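Long-range contact in ferritin heavy chain (PDB 1Z6O), which oxidises ferrous iron at a diiron ferroxidase centre and, together with light chains, builds the shell that stores it as ferric mineral: residues Arg19-Ser24 with Lys128-Asp133. Sequence-based numbering, arbitrary orientation.
Sequences RSCRNS and KACEDD
In the ferritin four-helix bundle, the first turns of helix 19-47 meet the C-terminal part of helix 105-132, nearly antiparallel at 163° with axes 8.0 Å apart. An intrachain disulfide ties the two ends covalently: C21 SG lies 2.0 Å from C130 SG, and the C-S-S-C torsion is a relaxed 90°. The two sulfurs leave their helices differently, C21 SG anti to its backbone N and C130 SG anti to its carbonyl carbon. The CA atoms of C21 and C130, the closest such pair across the contact, are 4.5 Å apart. The bridge is buried, with L141 of helix 139-168 packed on both cysteines. Van der Waals contact comes from A129, whose CB points at the first helix and sits against two hydroxyls one turn apart, S24 OG at 3.5 Å and S20 OG at 3.8 Å. No direct hydrogen bond joins the segments; instead D133, in the turn that follows helix 105-132, turns its carboxylate toward the amino end of the first, where N-H groups reached through water would probably favour its negative charge. D133 OD1 takes the backbone N-H of E135, while D133 OD2 accepts from two waters, at 2.6 and 2.7 Å, which in turn accept from S20 N and C21 N respectively.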
loop_
_atom_site.group_PDB
_atom_site.type_symbol
_atom_site.label_atom_id
_atom_site.label_comp_id
_atom_site.label_asym_id
_atom_site.label_seq_id
_atom_site.Cartn_x
_atom_site.Cartn_y
_atom_site.Cartn_z
ATOM N N ARG M 19 -0.442 45.215 -45.366
ATOM C CA ARG M 19 -1.820 45.669 -45.263
ATOM C C ARG M 19 -2.946 44.796 -45.786
ATOM O O ARG M 19 -3.951 44.606 -45.103
ATOM C CB ARG M 19 -1.936 47.074 -45.883
ATOM C CG ARG M 19 -3.364 47.607 -45.976
ATOM C CD ARG M 19 -3.381 49.125 -46.180
ATOM N NE ARG M 19 -3.246 49.829 -44.903
ATOM C CZ ARG M 19 -4.242 50.016 -44.034
ATOM N NH1 ARG M 19 -5.465 49.565 -44.300
ATOM N NH2 ARG M 19 -4.010 50.641 -42.886
ATOM N N SER M 20 -2.811 44.275 -46.995
ATOM C CA SER M 20 -3.893 43.466 -47.536
ATOM C C SER M 20 -4.138 42.224 -46.661
ATOM O O SER M 20 -5.277 41.874 -46.342
ATOM C CB SER M 20 -3.559 43.062 -48.972
ATOM O OG SER M 20 -4.538 42.167 -49.466
ATOM N N CYS M 21 -3.059 41.565 -46.277
ATOM C CA CYS M 21 -3.151 40.376 -45.432
ATOM C C CYS M 21 -3.735 40.752 -44.058
ATOM O O CYS M 21 -4.649 40.099 -43.553
ATOM C CB CYS M 21 -1.754 39.772 -45.291
ATOM S SG CYS M 21 -1.655 38.320 -44.199
ATOM N N ARG M 22 -3.225 41.823 -43.462
ATOM C CA ARG M 22 -3.723 42.242 -42.163
ATOM C C ARG M 22 -5.209 42.596 -42.220
ATOM O O ARG M 22 -5.974 42.226 -41.332
ATOM C CB ARG M 22 -2.912 43.431 -41.638
ATOM C CG ARG M 22 -3.230 43.784 -40.191
ATOM C CD ARG M 22 -2.259 44.831 -39.645
ATOM N NE ARG M 22 -2.289 46.043 -40.457
ATOM C CZ ARG M 22 -1.288 46.461 -41.225
ATOM N NH1 ARG M 22 -0.153 45.774 -41.291
ATOM N NH2 ARG M 22 -1.436 47.557 -41.958
ATOM N N ASN M 23 -5.633 43.302 -43.267
ATOM C CA ASN M 23 -7.044 43.651 -43.372
ATOM C C ASN M 23 -7.921 42.414 -43.555
ATOM O O ASN M 23 -9.035 42.369 -43.036
ATOM C CB ASN M 23 -7.280 44.656 -44.515
ATOM C CG ASN M 23 -6.794 46.061 -44.155
ATOM O OD1 ASN M 23 -6.594 46.373 -42.980
ATOM N ND2 ASN M 23 -6.612 46.907 -45.160
ATOM N N SER M 24 -7.442 41.418 -44.297
ATOM C CA SER M 24 -8.231 40.194 -44.470
ATOM C C SER M 24 -8.356 39.464 -43.131
ATOM O O SER M 24 -9.391 38.869 -42.846
ATOM C CB SER M 24 -7.585 39.245 -45.495
ATOM O OG SER M 24 -7.689 39.785 -46.793
ATOM N N LYS M 128 -5.123 33.464 -49.727
ATOM C CA LYS M 128 -4.751 34.036 -51.028
ATOM C C LYS M 128 -4.184 35.446 -50.876
ATOM O O LYS M 128 -3.156 35.777 -51.472
ATOM C CB LYS M 128 -5.956 34.115 -51.975
ATOM C CG LYS M 128 -6.557 32.800 -52.370
ATOM C CD LYS M 128 -7.608 33.004 -53.462
ATOM C CE LYS M 128 -8.426 31.737 -53.697
ATOM N NZ LYS M 128 -9.343 31.431 -52.558
ATOM N N ALA M 129 -4.861 36.284 -50.098
ATOM C CA ALA M 129 -4.388 37.650 -49.895
ATOM C C ALA M 129 -3.004 37.681 -49.244
ATOM O O ALA M 129 -2.144 38.477 -49.625
ATOM C CB ALA M 129 -5.383 38.438 -49.025
ATOM N N CYS M 130 -2.790 36.809 -48.261
ATOM C CA CYS M 130 -1.530 36.776 -47.536
ATOM C C CYS M 130 -0.392 36.147 -48.318
ATOM O O CYS M 130 0.768 36.505 -48.132
ATOM C CB CYS M 130 -1.721 36.041 -46.196
ATOM S SG CYS M 130 -2.858 36.944 -45.083
ATOM N N GLU M 131 -0.721 35.208 -49.193
ATOM C CA GLU M 131 0.306 34.539 -49.977
ATOM C C GLU M 131 0.654 35.279 -51.263
ATOM O O GLU M 131 1.816 35.351 -51.642
ATOM C CB GLU M 131 -0.153 33.123 -50.365
ATOM C CG GLU M 131 0.855 32.380 -51.246
ATOM C CD GLU M 131 0.579 30.880 -51.327
ATOM O OE1 GLU M 131 -0.172 30.456 -52.232
ATOM O OE2 GLU M 131 1.110 30.126 -50.473
ATOM N N ASP M 132 -0.353 35.839 -51.920
ATOM C CA ASP M 132 -0.123 36.470 -53.211
ATOM C C ASP M 132 0.180 37.952 -53.283
ATOM O O ASP M 132 0.252 38.504 -54.373
ATOM C CB ASP M 132 -1.280 36.132 -54.151
ATOM C CG ASP M 132 -1.397 34.626 -54.397
ATOM O OD1 ASP M 132 -0.347 33.957 -54.533
ATOM O OD2 ASP M 132 -2.530 34.118 -54.464
ATOM N N ASP M 133 0.357 38.601 -52.140
ATOM C CA ASP M 133 0.705 40.018 -52.142
ATOM C C ASP M 133 2.069 40.081 -52.854
ATOM O O ASP M 133 3.029 39.449 -52.418
ATOM C CB ASP M 133 0.840 40.522 -50.707
ATOM C CG ASP M 133 1.106 42.012 -50.640
ATOM O OD1 ASP M 133 2.036 42.482 -51.330
ATOM O OD2 ASP M 133 0.384 42.710 -49.897
HETATM O O HOH W 1 -0.697 44.904 -48.974
HETATM O O HOH W 2 -0.572 41.522 -47.692
#